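Side-chain contacts in globin protein (Ramazzottius varieornatus, PDB 5ZIQ), which is of unknown function but binds a heme whose iron is coordinated by two histidines, and belongs to a family generally assigned to oxygen binding and transport: residues A[19-24]-A[103-108]; A[35-40]-A[140-145]; A[49-54]-A[70-75]; A[133-138]-A[156-161]. One frame throughout, in Å; residues are numbered along the deposited sequence. Where two conformers were deposited one is given.

Interaction 1 (A[19-24]-A[103-108]); sequences PRFPLT and DILLTN. With EDO (1,2-ethanediol), chain I; SO4 (sulfate ion), chain F.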
# COMPACT_ATOMS: atom_id res chain seq x y z
N PRO A 19 17.17 2.67 -14.75
CA PRO A 19 16.64 1.36 -15.17
C PRO A 19 16.34 0.38 -14.04
O PRO A 19 15.72 -0.65 -14.29
CB PRO A 19 17.73 0.80 -16.09
CG PRO A 19 18.97 1.51 -15.69
CD PRO A 19 18.56 2.87 -15.19
N ARG A 20 16.77 0.69 -12.80
CA ARG A 20 16.37 -0.12 -11.64
C ARG A 20 14.88 0.04 -11.32
O ARG A 20 14.28 -0.83 -10.71
CB ARG A 20 17.21 0.25 -10.41
CG ARG A 20 18.67 -0.16 -10.53
CD ARG A 20 19.45 0.25 -9.30
NE ARG A 20 19.55 1.70 -9.24
CZ ARG A 20 19.96 2.38 -8.17
NH1 ARG A 20 20.31 1.73 -7.07
NH2 ARG A 20 20.02 3.70 -8.21
N PHE A 21 14.31 1.18 -11.72
CA PHE A 21 12.90 1.47 -11.51
C PHE A 21 12.14 0.79 -12.65
O PHE A 21 12.58 0.84 -13.78
CB PHE A 21 12.68 2.99 -11.53
CG PHE A 21 11.31 3.40 -11.07
CD1 PHE A 21 10.96 3.29 -9.74
CD2 PHE A 21 10.36 3.83 -11.98
CE1 PHE A 21 9.68 3.65 -9.30
CE2 PHE A 21 9.07 4.18 -11.56
CZ PHE A 21 8.75 4.10 -10.21
N PRO A 22 11.00 0.12 -12.35
CA PRO A 22 10.40 -0.73 -13.40
C PRO A 22 9.78 0.04 -14.56
O PRO A 22 9.78 -0.44 -15.68
CB PRO A 22 9.33 -1.52 -12.63
CG PRO A 22 9.02 -0.68 -11.41
CD PRO A 22 10.34 -0.08 -11.04
N LEU A 23 9.19 1.20 -14.29
CA LEU A 23 8.40 1.89 -15.32
C LEU A 23 9.25 2.70 -16.28
O LEU A 23 10.23 3.33 -15.87
CB LEU A 23 7.36 2.82 -14.67
CG LEU A 23 6.41 2.15 -13.67
CD1 LEU A 23 5.51 3.23 -13.06
CD2 LEU A 23 5.60 1.05 -14.35
N THR A 24 8.85 2.71 -17.55
CA THR A 24 9.45 3.63 -18.52
C THR A 24 9.18 5.07 -18.10
O THR A 24 8.32 5.30 -17.24
CB THR A 24 8.84 3.45 -19.91
OG1 THR A 24 7.44 3.79 -19.84
CG2 THR A 24 9.00 2.01 -20.39
N ASP A 103 17.66 4.54 -4.79
CA ASP A 103 18.41 4.04 -3.64
C ASP A 103 17.65 4.21 -2.33
O ASP A 103 17.56 3.30 -1.51
CB ASP A 103 19.79 4.67 -3.59
CG ASP A 103 20.61 4.24 -4.77
OD1 ASP A 103 21.03 3.08 -4.78
OD2 ASP A 103 20.75 5.00 -5.73
N ILE A 104 17.04 5.39 -2.19
CA ILE A 104 16.20 5.76 -1.03
C ILE A 104 14.89 4.95 -0.98
O ILE A 104 14.50 4.45 0.07
CB ILE A 104 15.87 7.27 -1.04
CG1 ILE A 104 17.10 8.09 -0.64
CG2 ILE A 104 14.72 7.58 -0.11
CD1 ILE A 104 16.79 9.56 -0.44
N LEU A 105 14.26 4.80 -2.15
CA LEU A 105 13.05 3.99 -2.34
C LEU A 105 13.31 2.56 -1.85
O LEU A 105 12.51 2.00 -1.08
CB LEU A 105 12.68 4.03 -3.83
CG LEU A 105 11.56 3.20 -4.42
CD1 LEU A 105 10.26 3.55 -3.76
CD2 LEU A 105 11.50 3.57 -5.89
N LEU A 106 14.47 2.01 -2.21
CA LEU A 106 14.82 0.66 -1.76
C LEU A 106 15.03 0.56 -0.25
O LEU A 106 14.54 -0.36 0.38
CB LEU A 106 16.05 0.13 -2.51
CG LEU A 106 15.88 -0.09 -4.02
CD1 LEU A 106 17.24 -0.37 -4.64
CD2 LEU A 106 14.90 -1.21 -4.34
N THR A 107 15.73 1.54 0.34
CA THR A 107 15.92 1.62 1.79
C THR A 107 14.55 1.63 2.49
O THR A 107 14.30 0.86 3.44
CB THR A 107 16.71 2.90 2.13
OG1 THR A 107 18.04 2.77 1.61
CG2 THR A 107 16.76 3.14 3.67
N ASN A 108 13.64 2.45 1.99
CA ASN A 108 12.34 2.63 2.64
C ASN A 108 11.48 1.39 2.55
O ASN A 108 10.89 0.97 3.55
CB ASN A 108 11.62 3.84 2.06
CG ASN A 108 12.27 5.16 2.45
OD1 ASN A 108 12.96 5.25 3.46
ND2 ASN A 108 12.06 6.18 1.63
C1 EDO I . 7.05 -0.63 -17.86
O1 EDO I . 6.81 0.76 -18.15
C2 EDO I . 6.30 -1.55 -18.81
O2 EDO I . 6.73 -1.47 -20.18
S SO4 F . 7.44 3.70 -23.67
O1 SO4 F . 6.43 3.91 -24.73
O2 SO4 F . 7.93 2.30 -23.78
O3 SO4 F . 8.58 4.60 -23.91
O4 SO4 F . 6.76 4.08 -22.42
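Arg20 and Phe21 lie on the irregular lead-in to helix 25-38 and face helix 102-115, with CA of Arg20 9.2 Å from CA of Asp103 and CA of Phe21 9.5 Å from CA of Leu105. The side chains bridge this gap in two ways. Arg20 grips Asp103 end-on, one nitrogen to each oxygen. NH1 of Arg20 donates to OD1 of Asp103 at 2.8 Å, and NH2 of Arg20 donates to OD2 of Asp103 at 2.9 Å. Both salt-bridge bonds are nearly straight, but rest on one of two Asp103 conformers and are less certain. The oxygens lie in the guanidinium plane, but the two planes are turned 51° apart, and the nitrogens meet the carboxylate from above its own plane. The bend at chi3 (-68°) brings the NH1/NH2 end to Asp103. NH2 also forms a salt bridge with Asp18, so the charge is probably shared between two carboxylates. The second link is apolar and buried. CD2 of Leu105 sits at the ring edge of Phe21, 3.9 Å from CE1 of Phe21. One face of that ring carries CD of Pro22. Further along, Thr24 is an N-cap: its OG1 caps Asp27 N and also donates to a sulfate oxygen, probably from the crystallisation liquor. The contact thus fastens the segment before the first helix of a globin fold to helix 102-115, with a surface ion pair beside an apolar patch.

Interaction 2 (A[35-40]-A[140-145]); sequences WKTFSR and TTLADA
Phe38 and Thr37, on the last turn of helix 25-38, meet Thr141 and Leu142, at the C-terminal end of helix 127-142. This joins the first helix of the globin fold to the penultimate one. The contact across the two segments is by van der Waals packing. CD2 of Leu142 lies 3.8 Å from CG2 of Thr37, and the same methyl comes 4.0 Å from the backbone N of Phe38. The Phe38 ring meets Thr141 at its edge, the two side chains crossing at about a right angle. CD1 of Phe38 is 3.8 Å from both CB and CG2 of Thr141, and OG1 of Thr141 lies near the ring plane beside CE1. With CG of Phe38 anti to the backbone N (chi1 -178°), the ring also reaches Leu134, Ala137 and Leu138 on helix 127-142, and Ile89 on helix 79-97. A second aromatic comes from its own helix: CD2 of Phe38 lies over one face of the Trp35 ring, offset toward the rim. An alanine in place of Phe38 would probably open a gap between the helices and leave the face of Trp35 and the methyl of Thr141 without their apolar neighbour.

No hydrogen bond crosses between the segments. Trp35 NE1 binds Asp93, and OG1 of Thr141 binds the backbone O of Ala137. OG of Ser39 turns back to donate to the backbone O of Lys36 at 2.9 Å.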
# COMPACT_ATOMS: atom_id res chain seq x y z
N TRP A 35 -1.26 9.31 -9.11
CA TRP A 35 -1.10 9.26 -7.67
C TRP A 35 -1.37 10.61 -7.04
O TRP A 35 -1.88 10.66 -5.92
CB TRP A 35 0.29 8.77 -7.27
CG TRP A 35 0.37 8.49 -5.82
CD1 TRP A 35 0.80 9.32 -4.85
CD2 TRP A 35 -0.04 7.27 -5.16
NE1 TRP A 35 0.71 8.71 -3.62
CE2 TRP A 35 0.20 7.44 -3.79
CE3 TRP A 35 -0.55 6.04 -5.61
CZ2 TRP A 35 -0.07 6.44 -2.84
CZ3 TRP A 35 -0.80 5.04 -4.69
CH2 TRP A 35 -0.57 5.24 -3.31
N LYS A 36 -0.99 11.69 -7.73
CA LYS A 36 -1.20 13.03 -7.18
C LYS A 36 -2.68 13.20 -6.88
O LYS A 36 -3.05 13.65 -5.78
CB LYS A 36 -0.65 14.15 -8.10
CG LYS A 36 -0.70 15.55 -7.46
CD LYS A 36 0.15 15.59 -6.20
CE LYS A 36 0.25 16.98 -5.62
NZ LYS A 36 0.73 16.95 -4.20
N THR A 37 -3.53 12.79 -7.82
CA THR A 37 -4.98 12.80 -7.60
C THR A 37 -5.41 11.93 -6.41
O THR A 37 -6.13 12.38 -5.50
CB THR A 37 -5.71 12.40 -8.89
OG1 THR A 37 -5.30 13.29 -9.94
CG2 THR A 37 -7.23 12.48 -8.71
N PHE A 38 -4.95 10.69 -6.39
CA PHE A 38 -5.30 9.74 -5.33
C PHE A 38 -4.88 10.21 -3.94
O PHE A 38 -5.57 9.95 -2.94
CB PHE A 38 -4.60 8.42 -5.64
CG PHE A 38 -4.89 7.32 -4.66
CD1 PHE A 38 -6.19 6.82 -4.50
CD2 PHE A 38 -3.87 6.80 -3.86
CE1 PHE A 38 -6.45 5.79 -3.60
CE2 PHE A 38 -4.13 5.76 -2.95
CZ PHE A 38 -5.43 5.26 -2.82
N SER A 39 -3.75 10.92 -3.89
CA SER A 39 -3.14 11.29 -2.62
C SER A 39 -3.86 12.41 -1.90
O SER A 39 -3.45 12.77 -0.81
CB SER A 39 -1.66 11.66 -2.82
OG SER A 39 -1.53 12.91 -3.45
N ARG A 40 -4.92 12.94 -2.51
CA ARG A 40 -5.65 14.06 -1.90
C ARG A 40 -6.20 13.68 -0.50
O ARG A 40 -6.24 14.52 0.41
CB ARG A 40 -6.77 14.54 -2.83
CG ARG A 40 -7.61 15.71 -2.29
CD ARG A 40 -6.78 16.97 -1.97
NE ARG A 40 -7.64 17.98 -1.34
CZ ARG A 40 -8.05 17.98 -0.08
NH1 ARG A 40 -7.65 17.04 0.78
NH2 ARG A 40 -8.86 18.93 0.35
N THR A 140 -11.75 2.69 -6.52
CA THR A 140 -12.90 3.34 -5.90
C THR A 140 -12.73 4.86 -5.90
O THR A 140 -13.66 5.61 -6.19
CB THR A 140 -13.14 2.82 -4.47
OG1 THR A 140 -13.18 1.39 -4.49
CG2 THR A 140 -14.45 3.33 -3.89
N THR A 141 -11.52 5.31 -5.60
CA THR A 141 -11.26 6.73 -5.45
C THR A 141 -11.10 7.41 -6.80
O THR A 141 -11.65 8.48 -7.04
CB THR A 141 -9.99 6.94 -4.60
OG1 THR A 141 -10.17 6.31 -3.33
CG2 THR A 141 -9.68 8.41 -4.40
N LEU A 142 -10.32 6.78 -7.68
CA LEU A 142 -10.06 7.37 -8.98
C LEU A 142 -11.23 7.20 -9.96
O LEU A 142 -11.35 7.96 -10.91
CB LEU A 142 -8.77 6.79 -9.58
CG LEU A 142 -7.45 7.17 -8.89
CD1 LEU A 142 -6.29 6.36 -9.45
CD2 LEU A 142 -7.16 8.66 -9.08
N ALA A 143 -12.08 6.19 -9.70
CA ALA A 143 -13.29 5.93 -10.52
C ALA A 143 -12.92 5.85 -12.02
O ALA A 143 -12.03 5.06 -12.37
CB ALA A 143 -14.40 6.95 -10.22
N ASP A 144 -13.51 6.69 -12.88
CA ASP A 144 -13.19 6.65 -14.33
C ASP A 144 -11.74 6.98 -14.69
O ASP A 144 -11.27 6.58 -15.76
CB ASP A 144 -14.15 7.52 -15.17
CG ASP A 144 -15.56 6.94 -15.24
OD1 ASP A 144 -15.83 5.88 -14.63
OD2 ASP A 144 -16.40 7.57 -15.90
N ALA A 145 -11.04 7.68 -13.80
CA ALA A 145 -9.61 7.94 -13.98
C ALA A 145 -8.76 6.68 -13.81
O ALA A 145 -7.60 6.68 -14.20
CB ALA A 145 -9.12 9.05 -13.04

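Interaction 3 (A[49-54]-A[70-75]); sequences MLLKLF and KTPDQL
Leu51 of helix 42-56 packs against the first turn of the short helix 72-76, whose start is fixed by a capping box. The meeting is carried mainly by the CD2 branch of Leu51, with CD1 also near CB of Pro72. CD2 of Leu51 lies 4.0 Å from CB of Pro72, and the two side chains slant across each other. The same CD2 comes 4.1 Å from CD1 of Leu75, which is one turn further along. With CG anti to the carbonyl carbon (chi1 -63°), Leu51 extends to helix 72-76 and its CD2 touches both Pro72 and Leu75. No hydrogen bond links the two segments.

The polar work is done by Thr71 and Gln74. N of Gln74 donates to OG1 of Thr71 at 3.1 Å, and N of Thr71 donates to OE1 of Gln74 at 2.9 Å. The two bonds cap the N-terminus of helix 72-76, of which Pro72 is the first residue.

Around the contact, Leu51 also touches Phe81 of helix 79-97, while Leu75 and Phe54 both rest on Phe67 in the preceding loop. On the far side of helix 42-56, Met49 packs on helices 79-97 and 127-142, and Leu53 touches the heme.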
# COMPACT_ATOMS: atom_id res chain seq x y z
N MET A 49 -8.31 0.74 2.65
CA MET A 49 -7.45 -0.43 2.42
C MET A 49 -7.58 -1.46 3.51
O MET A 49 -7.76 -2.65 3.20
CB MET A 49 -6.00 -0.03 2.29
CG MET A 49 -5.76 0.82 1.07
SD MET A 49 -4.11 1.50 1.05
CE MET A 49 -3.28 -0.08 0.95
N LEU A 50 -7.46 -1.01 4.76
CA LEU A 50 -7.54 -1.95 5.89
C LEU A 50 -8.91 -2.59 6.03
O LEU A 50 -9.00 -3.78 6.26
CB LEU A 50 -7.10 -1.33 7.22
CG LEU A 50 -5.60 -1.00 7.36
CD1 LEU A 50 -5.34 -0.46 8.75
CD2 LEU A 50 -4.66 -2.15 7.06
N LEU A 51 -9.97 -1.80 5.86
CA LEU A 51 -11.32 -2.35 5.88
C LEU A 51 -11.51 -3.39 4.78
O LEU A 51 -12.13 -4.43 5.02
CB LEU A 51 -12.40 -1.25 5.83
CG LEU A 51 -12.38 -0.31 7.03
CD1 LEU A 51 -13.37 0.82 6.83
CD2 LEU A 51 -12.57 -1.01 8.38
N LYS A 52 -10.93 -3.15 3.60
CA LYS A 52 -11.01 -4.13 2.51
C LYS A 52 -10.22 -5.39 2.86
O LYS A 52 -10.69 -6.51 2.62
CB LYS A 52 -10.56 -3.54 1.17
CG LYS A 52 -10.76 -4.45 -0.03
CD LYS A 52 -12.23 -4.70 -0.32
CE LYS A 52 -12.41 -5.19 -1.73
NZ LYS A 52 -13.83 -5.52 -2.03
N LEU A 53 -9.04 -5.22 3.47
CA LEU A 53 -8.26 -6.39 3.90
C LEU A 53 -9.07 -7.30 4.81
O LEU A 53 -9.05 -8.53 4.67
CB LEU A 53 -6.99 -5.94 4.63
CG LEU A 53 -6.03 -7.05 5.09
CD1 LEU A 53 -5.37 -7.79 3.93
CD2 LEU A 53 -4.98 -6.45 6.01
N PHE A 54 -9.81 -6.68 5.73
CA PHE A 54 -10.56 -7.43 6.72
C PHE A 54 -11.75 -8.14 6.09
O PHE A 54 -12.19 -9.16 6.62
CB PHE A 54 -11.00 -6.54 7.90
CG PHE A 54 -9.87 -5.85 8.63
CD1 PHE A 54 -8.55 -6.34 8.61
CD2 PHE A 54 -10.13 -4.69 9.37
CE1 PHE A 54 -7.53 -5.68 9.29
CE2 PHE A 54 -9.13 -4.05 10.07
CZ PHE A 54 -7.82 -4.53 10.03
N LYS A 70 -14.72 -4.37 17.04
CA LYS A 70 -15.11 -3.04 16.55
C LYS A 70 -15.59 -3.11 15.09
O LYS A 70 -14.93 -3.72 14.24
CB LYS A 70 -13.97 -2.03 16.70
CG LYS A 70 -13.59 -1.73 18.14
CD LYS A 70 -12.39 -0.80 18.18
CE LYS A 70 -11.95 -0.51 19.60
NZ LYS A 70 -12.80 0.52 20.26
N THR A 71 -16.73 -2.48 14.82
CA THR A 71 -17.29 -2.40 13.47
C THR A 71 -16.50 -1.40 12.63
O THR A 71 -15.80 -0.55 13.20
CB THR A 71 -18.77 -1.93 13.49
OG1 THR A 71 -18.85 -0.59 14.00
CG2 THR A 71 -19.65 -2.86 14.32
N PRO A 72 -16.59 -1.50 11.29
CA PRO A 72 -16.02 -0.45 10.43
C PRO A 72 -16.40 0.99 10.81
O PRO A 72 -15.52 1.87 10.76
CB PRO A 72 -16.54 -0.82 9.03
CG PRO A 72 -16.60 -2.32 9.08
CD PRO A 72 -16.98 -2.69 10.49
N ASP A 73 -17.65 1.23 11.21
CA ASP A 73 -18.06 2.56 11.69
C ASP A 73 -17.33 2.98 12.98
O ASP A 73 -16.88 4.13 13.08
CB ASP A 73 -19.58 2.66 11.88
CG ASP A 73 -20.34 2.70 10.55
OD1 ASP A 73 -19.80 3.23 9.55
OD2 ASP A 73 -21.48 2.22 10.53
N GLN A 74 -17.18 2.05 13.92
CA GLN A 74 -16.47 2.28 15.18
C GLN A 74 -14.96 2.46 14.97
O GLN A 74 -14.29 3.15 15.75
CB GLN A 74 -16.70 1.12 16.14
CG GLN A 74 -18.06 1.17 16.83
CD GLN A 74 -18.42 -0.13 17.51
OE1 GLN A 74 -17.86 -1.19 17.21
NE2 GLN A 74 -19.39 -0.07 18.42
N LEU A 75 -14.45 1.82 13.92
CA LEU A 75 -13.05 1.97 13.54
C LEU A 75 -12.72 3.28 12.87
O LEU A 75 -11.62 3.79 13.08
CB LEU A 75 -12.60 0.80 12.66
CG LEU A 75 -12.48 -0.54 13.39
CD1 LEU A 75 -12.32 -1.66 12.38
CD2 LEU A 75 -11.34 -0.57 14.41

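Interaction 4 (A[133-138]-A[156-161]); sequences CLVFAL and IWISWT
The indole of Trp157 lies beside Ile158, the residue that meets Leu134 across the contact. One face of this indole carries CG2 of Thr161, 3.8 Å above the plane and offset toward the rim. The meeting itself is aliphatic and is made by CD1 of Ile158, which reaches toward helix 127-142 and meets its side chains. It lies 3.8 Å from CD2 of Leu134 and also 3.8 Å from CG2 of Val135. Both of these side chains slant across Ile158. Leu138 comes from one turn on and meets it tip to tip, its CD1 4.1 Å from CD1 of Ile158. One methyl therefore touches three side chains. Ile158 has CG1 anti to its carbonyl carbon (chi1 -65°) and its chain is extended beyond that, which carries CD1 far from its own helix. Within helix 148-170, OG1 of Thr161 donates to the backbone O of Ile158 at 2.8 Å.

The two short axes run roughly antiparallel, at 148°, with a closest approach of 11.5 Å. In the globin fold these are the last two helices. Leu134 also leans on Tyr92 of helix 79-97, and Leu134 and Leu138 pack on Phe38 of helix 25-38. Trp160 touches Leu105, Leu106 and Leu109 of helix 102-115.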
# COMPACT_ATOMS: atom_id res chain seq x y z
N CYS A 133 -5.98 -4.65 -1.95
CA CYS A 133 -6.61 -3.60 -1.13
C CYS A 133 -6.25 -2.22 -1.61
O CYS A 133 -7.12 -1.35 -1.69
CB CYS A 133 -6.25 -3.77 0.34
SG CYS A 133 -6.81 -5.36 0.97
N LEU A 134 -4.97 -2.01 -1.95
CA LEU A 134 -4.56 -0.76 -2.57
C LEU A 134 -5.23 -0.57 -3.92
O LEU A 134 -5.74 0.51 -4.20
CB LEU A 134 -3.03 -0.67 -2.72
CG LEU A 134 -2.53 0.62 -3.38
CD1 LEU A 134 -2.99 1.90 -2.68
CD2 LEU A 134 -1.00 0.56 -3.43
N VAL A 135 -5.26 -1.62 -4.74
CA VAL A 135 -5.99 -1.55 -6.02
C VAL A 135 -7.47 -1.16 -5.82
O VAL A 135 -7.99 -0.30 -6.53
CB VAL A 135 -5.85 -2.88 -6.81
CG1 VAL A 135 -6.84 -2.96 -7.96
CG2 VAL A 135 -4.42 -3.02 -7.31
N PHE A 136 -8.12 -1.77 -4.84
CA PHE A 136 -9.50 -1.42 -4.50
C PHE A 136 -9.65 0.06 -4.19
O PHE A 136 -10.56 0.72 -4.69
CB PHE A 136 -10.03 -2.26 -3.34
CG PHE A 136 -11.42 -1.88 -2.92
CD1 PHE A 136 -12.52 -2.19 -3.73
CD2 PHE A 136 -11.64 -1.18 -1.73
CE1 PHE A 136 -13.80 -1.84 -3.34
CE2 PHE A 136 -12.92 -0.82 -1.34
CZ PHE A 136 -14.00 -1.14 -2.15
N ALA A 137 -8.76 0.58 -3.35
CA ALA A 137 -8.82 1.99 -2.99
C ALA A 137 -8.58 2.88 -4.20
O ALA A 137 -9.25 3.89 -4.37
CB ALA A 137 -7.85 2.32 -1.86
N LEU A 138 -7.60 2.50 -5.03
CA LEU A 138 -7.34 3.22 -6.28
C LEU A 138 -8.56 3.24 -7.21
O LEU A 138 -8.95 4.29 -7.68
CB LEU A 138 -6.11 2.64 -7.00
CG LEU A 138 -4.76 2.96 -6.36
CD1 LEU A 138 -3.71 1.99 -6.89
CD2 LEU A 138 -4.36 4.42 -6.63
N ILE A 156 2.11 -3.29 -12.32
CA ILE A 156 3.57 -3.43 -12.41
C ILE A 156 4.25 -2.83 -11.19
O ILE A 156 5.13 -3.44 -10.55
CB ILE A 156 4.13 -2.72 -13.67
CG1 ILE A 156 3.61 -3.41 -14.95
CG2 ILE A 156 5.66 -2.68 -13.64
CD1 ILE A 156 3.86 -2.63 -16.23
N TRP A 157 3.85 -1.60 -10.87
CA TRP A 157 4.52 -0.86 -9.81
C TRP A 157 4.19 -1.45 -8.43
O TRP A 157 5.08 -1.62 -7.60
CB TRP A 157 4.14 0.62 -9.91
CG TRP A 157 4.71 1.46 -8.80
CD1 TRP A 157 5.97 1.97 -8.71
CD2 TRP A 157 4.01 1.90 -7.64
NE1 TRP A 157 6.10 2.72 -7.56
CE2 TRP A 157 4.91 2.69 -6.88
CE3 TRP A 157 2.70 1.69 -7.17
CZ2 TRP A 157 4.54 3.27 -5.65
CZ3 TRP A 157 2.33 2.29 -5.96
CH2 TRP A 157 3.25 3.05 -5.21
N ILE A 158 2.92 -1.77 -8.18
CA ILE A 158 2.57 -2.36 -6.87
C ILE A 158 3.30 -3.70 -6.69
O ILE A 158 3.83 -3.95 -5.61
CB ILE A 158 1.04 -2.52 -6.71
CG1 ILE A 158 0.37 -1.14 -6.67
CG2 ILE A 158 0.70 -3.30 -5.43
CD1 ILE A 158 -1.14 -1.18 -6.79
N SER A 159 3.34 -4.52 -7.74
CA SER A 159 4.08 -5.80 -7.68
C SER A 159 5.55 -5.59 -7.33
O SER A 159 6.10 -6.28 -6.47
CB SER A 159 3.96 -6.57 -9.00
OG SER A 159 2.65 -7.07 -9.15
N TRP A 160 6.17 -4.60 -7.97
CA TRP A 160 7.58 -4.32 -7.75
C TRP A 160 7.81 -3.87 -6.30
O TRP A 160 8.74 -4.35 -5.63
CB TRP A 160 8.05 -3.27 -8.76
CG TRP A 160 9.48 -2.86 -8.62
CD1 TRP A 160 10.57 -3.43 -9.24
CD2 TRP A 160 9.99 -1.79 -7.83
NE1 TRP A 160 11.72 -2.77 -8.87
CE2 TRP A 160 11.39 -1.76 -8.02
CE3 TRP A 160 9.39 -0.83 -6.98
CZ2 TRP A 160 12.22 -0.82 -7.39
CZ3 TRP A 160 10.22 0.10 -6.36
CH2 TRP A 160 11.61 0.10 -6.56
N THR A 161 6.95 -2.98 -5.79
CA THR A 161 7.08 -2.59 -4.37
C THR A 161 6.96 -3.79 -3.43
O THR A 161 7.73 -3.86 -2.46
CB THR A 161 6.09 -1.48 -3.90
OG1 THR A 161 4.73 -1.97 -3.91
CG2 THR A 161 6.21 -0.26 -4.78

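Interaction 4 is the hub, its centre about 6 Å from that of the chain. It touches the other three. Trp160 carries it to interaction 1, with CH2 of Trp160 3.5 Å from CD2 of Leu105. Interaction 2 shares helix 127-142 with it, and CG of Phe38 lies 3.6 Å from CD2 of Leu138. SG of Cys133 joins it to interaction 3, 3.4 Å from N of Leu53. Interactions 1 and 3 lie on opposite sides of the chain's centre, about 31 Å apart between centres. Interaction 3 reaches the heme through Leu53, which touches it; in interaction 4 the Leu134 side chain is about 7 Å from the heme. The axial histidines are His88 and His116.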